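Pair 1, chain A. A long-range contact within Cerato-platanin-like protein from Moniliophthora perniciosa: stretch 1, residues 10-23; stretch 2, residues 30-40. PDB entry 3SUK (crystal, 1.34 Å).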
# COMPACT_ATOMS: atom_id res chain seq x y z
N ASN A 10 -7.52 -6.56 -5.26
CA ASN A 10 -7.40 -6.25 -6.68
C ASN A 10 -7.96 -4.88 -7.08
O ASN A 10 -7.70 -4.44 -8.13
CB ASN A 10 -8.07 -7.34 -7.53
CG ASN A 10 -7.37 -8.69 -7.42
OD1 ASN A 10 -8.00 -9.65 -7.06
ND2 ASN A 10 -6.10 -8.73 -7.71
N THR A 11 -8.67 -4.21 -6.20
CA THR A 11 -9.13 -2.83 -6.41
C THR A 11 -7.88 -2.02 -6.79
O THR A 11 -7.89 -1.30 -7.73
CB THR A 11 -9.70 -2.28 -5.05
OG1 THR A 11 -10.93 -2.93 -4.76
CG2 THR A 11 -9.94 -0.82 -5.14
N TYR A 12 -6.78 -2.22 -6.09
CA TYR A 12 -5.56 -1.41 -6.30
C TYR A 12 -4.71 -1.76 -7.51
O TYR A 12 -3.81 -1.06 -7.81
CB TYR A 12 -4.71 -1.40 -5.00
CG TYR A 12 -5.53 -1.05 -3.77
CD1 TYR A 12 -6.24 0.14 -3.68
CD2 TYR A 12 -5.62 -1.93 -2.71
CE1 TYR A 12 -7.01 0.44 -2.56
CE2 TYR A 12 -6.40 -1.64 -1.62
CZ TYR A 12 -7.10 -0.48 -1.54
OH TYR A 12 -7.86 -0.19 -0.45
N ASP A 13 -5.01 -2.89 -8.13
CA ASP A 13 -4.26 -3.37 -9.30
C ASP A 13 -4.57 -2.59 -10.55
O ASP A 13 -3.86 -2.67 -11.50
CB ASP A 13 -4.48 -4.86 -9.54
CG ASP A 13 -3.67 -5.68 -8.61
OD1 ASP A 13 -2.46 -5.69 -8.81
OD2 ASP A 13 -4.23 -6.23 -7.71
N ASN A 14 -5.63 -1.84 -10.48
CA ASN A 14 -6.14 -1.12 -11.64
C ASN A 14 -5.70 0.36 -11.62
O ASN A 14 -6.18 1.15 -10.86
CB ASN A 14 -7.70 -1.32 -11.69
CG ASN A 14 -8.15 -2.85 -11.81
OD1 ASN A 14 -8.00 -3.47 -12.85
ND2 ASN A 14 -8.65 -3.41 -10.74
N ALA A 15 -4.80 0.71 -12.54
CA ALA A 15 -4.17 2.04 -12.62
C ALA A 15 -5.15 3.18 -12.76
O ALA A 15 -4.91 4.26 -12.32
CB ALA A 15 -3.17 2.12 -13.78
N SER A 16 -6.26 2.90 -13.42
CA SER A 16 -7.21 3.94 -13.74
C SER A 16 -8.19 4.22 -12.60
O SER A 16 -9.00 5.09 -12.68
CB SER A 16 -7.95 3.60 -15.03
OG SER A 16 -8.80 2.52 -14.82
N GLY A 17 -8.10 3.48 -11.51
CA GLY A 17 -8.97 3.75 -10.39
C GLY A 17 -8.79 5.17 -9.83
O GLY A 17 -7.71 5.67 -9.69
N SER A 18 -9.89 5.80 -9.49
CA SER A 18 -9.88 7.14 -8.95
C SER A 18 -9.56 7.17 -7.47
O SER A 18 -10.07 6.41 -6.72
CB SER A 18 -11.25 7.82 -9.19
OG SER A 18 -11.29 9.08 -8.57
N MET A 19 -8.77 8.15 -7.11
CA MET A 19 -8.41 8.41 -5.72
C MET A 19 -9.64 8.82 -4.89
O MET A 19 -9.64 8.77 -3.74
CB MET A 19 -7.29 9.45 -5.67
CG MET A 19 -6.56 9.56 -4.28
SD MET A 19 -5.72 7.98 -3.77
CE MET A 19 -4.28 8.05 -4.87
N ASN A 20 -10.71 9.23 -5.58
CA ASN A 20 -11.97 9.57 -4.96
C ASN A 20 -12.75 8.38 -4.43
O ASN A 20 -13.70 8.55 -3.73
CB ASN A 20 -12.81 10.45 -5.88
CG ASN A 20 -12.20 11.80 -6.04
OD1 ASN A 20 -11.70 12.37 -5.12
ND2 ASN A 20 -12.17 12.26 -7.25
N THR A 21 -12.28 7.18 -4.74
CA THR A 21 -12.90 5.93 -4.30
C THR A 21 -12.32 5.38 -2.98
O THR A 21 -12.79 4.40 -2.50
CB THR A 21 -12.78 4.77 -5.36
OG1 THR A 21 -11.41 4.40 -5.54
CG2 THR A 21 -13.38 5.14 -6.72
N VAL A 22 -11.32 6.06 -2.41
CA VAL A 22 -10.66 5.60 -1.20
C VAL A 22 -10.78 6.64 -0.10
O VAL A 22 -11.24 7.69 -0.32
CB VAL A 22 -9.15 5.22 -1.44
CG1 VAL A 22 -9.04 4.12 -2.44
CG2 VAL A 22 -8.40 6.43 -2.01
N ALA A 23 -10.37 6.29 1.09
CA ALA A 23 -10.48 7.14 2.23
C ALA A 23 -9.69 8.46 2.04
O ALA A 23 -10.12 9.46 2.52
CB ALA A 23 -9.98 6.42 3.44
N GLY A 30 -6.22 14.60 2.12
CA GLY A 30 -6.56 13.81 0.95
C GLY A 30 -5.55 13.88 -0.16
O GLY A 30 -4.80 14.81 -0.27
N LEU A 31 -5.50 12.82 -0.93
CA LEU A 31 -4.55 12.66 -2.00
C LEU A 31 -5.06 12.94 -3.39
O LEU A 31 -4.31 12.95 -4.30
CB LEU A 31 -3.94 11.25 -1.97
CG LEU A 31 -3.19 10.92 -0.67
CD1 LEU A 31 -2.75 9.46 -0.66
CD2 LEU A 31 -2.00 11.80 -0.51
N SER A 32 -6.36 13.16 -3.52
CA SER A 32 -6.97 13.25 -4.86
C SER A 32 -6.40 14.40 -5.71
O SER A 32 -6.34 14.31 -6.88
CB SER A 32 -8.50 13.40 -4.79
OG SER A 32 -9.07 12.16 -4.44
N GLN A 33 -6.07 15.52 -5.10
CA GLN A 33 -5.47 16.61 -5.90
C GLN A 33 -4.06 16.28 -6.39
O GLN A 33 -3.68 16.59 -7.49
CB GLN A 33 -5.54 17.96 -5.21
CG GLN A 33 -6.91 18.55 -5.19
CD GLN A 33 -7.57 18.56 -6.56
OE1 GLN A 33 -7.01 19.04 -7.52
NE2 GLN A 33 -8.79 17.98 -6.65
N ARG A 34 -3.27 15.69 -5.52
CA ARG A 34 -1.93 15.29 -5.85
C ARG A 34 -1.88 14.16 -6.86
O ARG A 34 -1.14 14.21 -7.81
CB ARG A 34 -1.17 14.89 -4.55
CG ARG A 34 -1.06 16.00 -3.49
CD ARG A 34 -0.34 15.55 -2.24
NE ARG A 34 1.04 15.35 -2.56
CZ ARG A 34 1.94 14.90 -1.72
NH1 ARG A 34 1.61 14.58 -0.50
NH2 ARG A 34 3.18 14.78 -2.13
N PHE A 35 -2.68 13.13 -6.59
CA PHE A 35 -2.67 11.90 -7.37
C PHE A 35 -4.10 11.49 -7.71
O PHE A 35 -4.73 10.78 -6.98
CB PHE A 35 -1.99 10.79 -6.54
CG PHE A 35 -0.63 11.20 -6.00
CD1 PHE A 35 0.46 11.36 -6.85
CD2 PHE A 35 -0.46 11.46 -4.66
CE1 PHE A 35 1.66 11.78 -6.37
CE2 PHE A 35 0.75 11.87 -4.21
CZ PHE A 35 1.79 12.03 -5.04
N PRO A 36 -4.61 11.95 -8.82
CA PRO A 36 -6.03 11.70 -9.15
C PRO A 36 -6.40 10.23 -9.37
O PRO A 36 -7.51 9.83 -9.17
CB PRO A 36 -6.28 12.56 -10.42
CG PRO A 36 -5.25 13.56 -10.44
CD PRO A 36 -4.01 12.95 -9.72
N THR A 37 -5.43 9.45 -9.79
CA THR A 37 -5.62 8.04 -10.04
C THR A 37 -4.56 7.16 -9.32
O THR A 37 -3.48 7.61 -9.04
CB THR A 37 -5.50 7.69 -11.54
OG1 THR A 37 -4.19 8.00 -11.99
CG2 THR A 37 -6.55 8.39 -12.41
N PHE A 38 -4.92 5.90 -9.13
CA PHE A 38 -4.04 4.96 -8.46
C PHE A 38 -2.71 4.91 -9.24
O PHE A 38 -1.66 4.95 -8.66
CB PHE A 38 -4.65 3.56 -8.42
CG PHE A 38 -5.86 3.42 -7.54
CD1 PHE A 38 -6.22 4.40 -6.64
CD2 PHE A 38 -6.61 2.29 -7.62
CE1 PHE A 38 -7.31 4.22 -5.86
CE2 PHE A 38 -7.69 2.11 -6.86
CZ PHE A 38 -8.06 3.08 -5.97
N GLY A 39 -2.79 4.88 -10.56
CA GLY A 39 -1.61 4.76 -11.40
C GLY A 39 -0.67 5.97 -11.32
O GLY A 39 0.47 5.87 -11.61
N SER A 40 -1.18 7.12 -10.97
CA SER A 40 -0.38 8.30 -10.74
C SER A 40 0.48 8.34 -9.46
O SER A 40 1.36 9.14 -9.34
CB SER A 40 -1.24 9.57 -10.86
OG SER A 40 -2.03 9.78 -9.72
O HOH W 1 -9.91 10.73 -10.08

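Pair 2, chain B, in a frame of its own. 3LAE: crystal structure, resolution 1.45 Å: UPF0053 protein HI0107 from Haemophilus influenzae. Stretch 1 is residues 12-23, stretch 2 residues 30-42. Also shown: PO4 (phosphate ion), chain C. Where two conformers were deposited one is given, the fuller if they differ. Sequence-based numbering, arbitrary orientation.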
# COMPACT_ATOMS: atom_id res chain seq x y z
N ILE B 12 -6.28 5.65 2.61
CA ILE B 12 -5.68 5.81 1.30
C ILE B 12 -4.21 6.11 1.50
O ILE B 12 -3.87 7.11 2.14
CB ILE B 12 -6.33 6.94 0.50
CG1 ILE B 12 -7.84 6.76 0.48
CG2 ILE B 12 -5.78 6.97 -0.93
CD1 ILE B 12 -8.25 5.37 0.12
N ILE B 13 -3.36 5.24 0.97
CA ILE B 13 -1.92 5.32 1.15
C ILE B 13 -1.24 5.59 -0.19
O ILE B 13 -1.68 5.10 -1.22
CB ILE B 13 -1.38 4.00 1.71
CG1 ILE B 13 -2.18 3.56 2.95
CG2 ILE B 13 0.10 4.11 2.04
CD1 ILE B 13 -2.07 4.51 4.12
N ASP B 14 -0.17 6.39 -0.18
CA ASP B 14 0.64 6.59 -1.37
C ASP B 14 1.54 5.38 -1.57
O ASP B 14 2.02 4.78 -0.61
CB ASP B 14 1.57 7.78 -1.18
CG ASP B 14 0.86 9.10 -1.18
OD1 ASP B 14 -0.27 9.20 -1.70
OD2 ASP B 14 1.47 10.06 -0.66
N GLY B 15 1.82 5.06 -2.83
CA GLY B 15 2.78 4.02 -3.14
C GLY B 15 4.15 4.29 -2.54
O GLY B 15 4.89 3.36 -2.19
N SER B 16 4.50 5.57 -2.42
CA SER B 16 5.81 5.97 -1.89
C SER B 16 5.96 5.73 -0.39
O SER B 16 7.06 5.88 0.16
CB SER B 16 6.05 7.45 -2.15
OG SER B 16 5.08 8.23 -1.47
N ALA B 17 4.86 5.37 0.28
CA ALA B 17 4.90 5.19 1.73
C ALA B 17 5.96 4.17 2.15
O ALA B 17 6.03 3.06 1.61
CB ALA B 17 3.54 4.78 2.26
N ASN B 18 6.76 4.55 3.14
CA ASN B 18 7.80 3.70 3.68
C ASN B 18 7.20 2.60 4.56
O ASN B 18 6.41 2.88 5.48
CB ASN B 18 8.76 4.58 4.48
CG ASN B 18 9.88 3.82 5.11
OD1 ASN B 18 9.74 3.26 6.19
ND2 ASN B 18 11.01 3.80 4.43
N LEU B 19 7.55 1.35 4.27
CA LEU B 19 6.95 0.21 4.97
C LEU B 19 7.22 0.22 6.47
O LEU B 19 6.32 -0.07 7.26
CB LEU B 19 7.45 -1.11 4.38
CG LEU B 19 7.03 -1.39 2.95
CD1 LEU B 19 7.71 -2.65 2.45
CD2 LEU B 19 5.51 -1.50 2.83
N ARG B 20 8.45 0.53 6.86
CA ARG B 20 8.77 0.58 8.28
C ARG B 20 7.97 1.68 8.98
O ARG B 20 7.52 1.48 10.11
CB ARG B 20 10.27 0.78 8.47
CG ARG B 20 11.08 -0.46 8.11
CD ARG B 20 12.57 -0.27 8.35
NE ARG B 20 13.29 -1.53 8.23
CZ ARG B 20 14.60 -1.63 8.01
NH1 ARG B 20 15.34 -0.53 7.88
NH2 ARG B 20 15.17 -2.82 7.92
N ASP B 21 7.80 2.82 8.32
CA ASP B 21 6.95 3.90 8.84
C ASP B 21 5.50 3.44 9.03
O ASP B 21 4.90 3.70 10.06
CB ASP B 21 6.96 5.12 7.91
CG ASP B 21 8.27 5.88 7.94
OD1 ASP B 21 9.12 5.62 8.82
OD2 ASP B 21 8.45 6.78 7.08
N LEU B 22 4.95 2.77 8.02
CA LEU B 22 3.58 2.26 8.09
C LEU B 22 3.41 1.27 9.24
O LEU B 22 2.44 1.34 9.99
CB LEU B 22 3.20 1.57 6.78
CG LEU B 22 3.04 2.47 5.56
CD1 LEU B 22 2.81 1.61 4.33
CD2 LEU B 22 1.86 3.43 5.76
N ASN B 23 4.35 0.34 9.37
CA ASN B 23 4.28 -0.64 10.45
C ASN B 23 4.27 0.01 11.83
O ASN B 23 3.46 -0.34 12.70
CB ASN B 23 5.42 -1.65 10.34
CG ASN B 23 5.17 -2.70 9.28
OD1 ASN B 23 4.07 -2.80 8.74
ND2 ASN B 23 6.19 -3.50 8.97
N LEU B 30 3.61 -5.49 7.61
CA LEU B 30 4.11 -5.59 6.26
C LEU B 30 5.54 -6.12 6.30
O LEU B 30 6.32 -5.77 7.18
CB LEU B 30 4.07 -4.22 5.58
CG LEU B 30 2.66 -3.62 5.64
CD1 LEU B 30 2.60 -2.29 4.95
CD2 LEU B 30 1.68 -4.61 5.02
N ASP B 31 5.85 -7.00 5.35
CA ASP B 31 7.19 -7.58 5.23
C ASP B 31 8.17 -6.52 4.75
O ASP B 31 8.01 -5.97 3.67
CB ASP B 31 7.13 -8.73 4.22
CG ASP B 31 8.41 -9.54 4.16
OD1 ASP B 31 9.46 -9.12 4.69
OD2 ASP B 31 8.35 -10.63 3.56
N THR B 32 9.18 -6.23 5.56
CA THR B 32 10.14 -5.18 5.23
C THR B 32 11.50 -5.72 4.79
O THR B 32 12.44 -4.96 4.58
CB THR B 32 10.39 -4.25 6.43
OG1 THR B 32 10.94 -5.02 7.51
CG2 THR B 32 9.10 -3.61 6.90
N GLU B 33 11.59 -7.03 4.64
CA GLU B 33 12.86 -7.68 4.31
C GLU B 33 13.41 -7.29 2.93
O GLU B 33 14.60 -7.07 2.77
CB GLU B 33 12.69 -9.19 4.38
CG GLU B 33 13.95 -10.00 4.12
CD GLU B 33 13.65 -11.49 4.11
OE1 GLU B 33 14.09 -12.18 3.17
OE2 GLU B 33 12.96 -11.96 5.04
N ASP B 34 12.52 -7.24 1.94
CA ASP B 34 13.00 -7.07 0.56
C ASP B 34 12.54 -5.79 -0.11
O ASP B 34 13.18 -5.32 -1.05
CB ASP B 34 12.59 -8.27 -0.27
CG ASP B 34 13.26 -9.54 0.20
OD1 ASP B 34 14.45 -9.73 -0.11
OD2 ASP B 34 12.60 -10.35 0.90
N ALA B 35 11.45 -5.22 0.37
CA ALA B 35 10.92 -3.99 -0.19
C ALA B 35 11.10 -2.84 0.79
O ALA B 35 11.19 -3.07 2.01
CB ALA B 35 9.44 -4.16 -0.49
N ARG B 36 11.15 -1.62 0.27
CA ARG B 36 11.25 -0.45 1.12
C ARG B 36 9.92 0.31 1.21
O ARG B 36 9.59 0.87 2.25
CB ARG B 36 12.32 0.50 0.59
CG ARG B 36 12.62 1.65 1.53
CD ARG B 36 13.64 2.61 0.93
NE ARG B 36 14.72 1.91 0.26
CZ ARG B 36 15.75 1.38 0.89
NH1 ARG B 36 15.84 1.47 2.21
NH2 ARG B 36 16.70 0.74 0.21
N THR B 37 9.17 0.33 0.11
CA THR B 37 7.94 1.12 0.04
C THR B 37 6.73 0.23 -0.23
O THR B 37 6.86 -0.93 -0.61
CB THR B 37 7.99 2.11 -1.14
OG1 THR B 37 8.15 1.35 -2.34
CG2 THR B 37 9.13 3.09 -0.99
N PHE B 38 5.54 0.80 -0.03
CA PHE B 38 4.30 0.09 -0.31
C PHE B 38 4.22 -0.32 -1.78
O PHE B 38 3.85 -1.46 -2.10
CB PHE B 38 3.12 0.99 0.09
CG PHE B 38 1.82 0.26 0.25
CD1 PHE B 38 1.75 -0.88 1.04
CD2 PHE B 38 0.67 0.72 -0.34
CE1 PHE B 38 0.57 -1.56 1.20
CE2 PHE B 38 -0.52 0.05 -0.17
CZ PHE B 38 -0.57 -1.09 0.60
N ASN B 39 4.57 0.60 -2.67
CA ASN B 39 4.70 0.28 -4.09
C ASN B 39 5.62 -0.92 -4.30
O ASN B 39 5.27 -1.86 -5.01
CB ASN B 39 5.23 1.50 -4.86
CG ASN B 39 5.57 1.19 -6.30
OD1 ASN B 39 4.72 0.75 -7.07
ND2 ASN B 39 6.84 1.38 -6.66
N GLY B 40 6.81 -0.89 -3.70
CA GLY B 40 7.74 -2.00 -3.87
C GLY B 40 7.16 -3.34 -3.40
O GLY B 40 7.31 -4.37 -4.05
N LEU B 41 6.51 -3.32 -2.25
CA LEU B 41 5.91 -4.54 -1.71
C LEU B 41 4.86 -5.11 -2.67
O LEU B 41 4.82 -6.32 -2.92
CB LEU B 41 5.26 -4.24 -0.36
CG LEU B 41 4.61 -5.41 0.38
CD1 LEU B 41 5.69 -6.35 0.84
CD2 LEU B 41 3.76 -4.90 1.54
N ILE B 42 4.00 -4.25 -3.20
CA ILE B 42 2.98 -4.71 -4.13
C ILE B 42 3.61 -5.24 -5.42
O ILE B 42 3.24 -6.32 -5.90
CB ILE B 42 1.95 -3.60 -4.43
CG1 ILE B 42 1.19 -3.21 -3.16
CG2 ILE B 42 0.96 -4.06 -5.50
CD1 ILE B 42 0.41 -1.90 -3.28
P PO4 C . 14.14 2.37 5.54
O1 PO4 C . 14.09 3.40 4.43
O2 PO4 C . 14.38 3.07 6.86
O3 PO4 C . 12.87 1.58 5.61
O4 PO4 C . 15.28 1.42 5.30
O HOH W 2 13.61 -5.49 7.69
O HOH W 3 11.48 -3.73 9.93

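The sharpest difference lies in a phenylalanine that both pairs place at the same backbone position. F38(A) and F38(B) superpose to 0.2 Å at CA, yet their side-chain centres lie 3.3 Å apart, because chi1 is -68° (m) in F38(A) and -162° (t) in F38(B). In pair 1 the CA-to-CB bond points toward the other stretch and 177 Å² of the residue is covered; in pair 2 it points sideways and 75 Å² is covered.

The scaffold beneath is shared: 14 central residues fit with an RMSD of 0.5 Å. A type I turn, N14(A) to G17(A) or D14(B) to A17(B), leads into a single beta bridge, S18(A) with T37(A) and N18(B) with T37(B), each 4.5 Å between CA atoms. Three backbone hydrogen bonds recur. G39(A) N to A15(A) O and N39(B) N to G15(B) O both measure 2.8 Å; F38(A) N to G17(A) O is 2.9 Å, and F38(B) N to A17(B) O 2.8 Å; M19(A) N to P36(A) O and L19(B) N to R36(B) O are both 2.9 Å and nearly linear, at 176° and 178°.

Residue 17 fits the ring's placement. G17(A) CA sits over the face of the F38(A) ring, 4.2 Å from its centroid; an ideal CB there would lie 2.7 Å from F38(A) CE2, a clash. With the ring turned to t, the matching A17(B) carries its methyl, its CB 4.4 Å from F38(B) CB.

M19(A) and L19(B) match, both pointing toward the other stretch, and bury similar areas, 125 and 133 Å². The methionine, folded t, p, p, places CG 3.9 Å from L31(A) CB and CE 3.9 Å from F35(A) CB. The branched leucine spreads its contacts: CD1 lies 3.7 Å from A35(B) CB, while CD2 reaches L30(B) CD1 at 3.7 Å and L41(B) CD2 at 4.0 Å.

Polar links differ too. In pair 1, S32(A) OG donates to N20(A) OD1 at 2.7 Å. The matching R20(B) instead reaches T32(B) through water 2, which accepts from R20(B) NH2 at 3.1 Å and lies 2.7 Å from T32(B) OG1. Pair 2 adds a reciprocal clasp: L30(B) N donates to N23(B) OD1 at 3.0 Å, and N23(B) ND2 to L30(B) O at 2.9 Å.

Beside the bridge, water 1 joins S18(A) OG (2.6 Å) to P36(A) O (2.7 Å), whereas N18(B) ND2 donates to phosphate O3 at 3.1 Å.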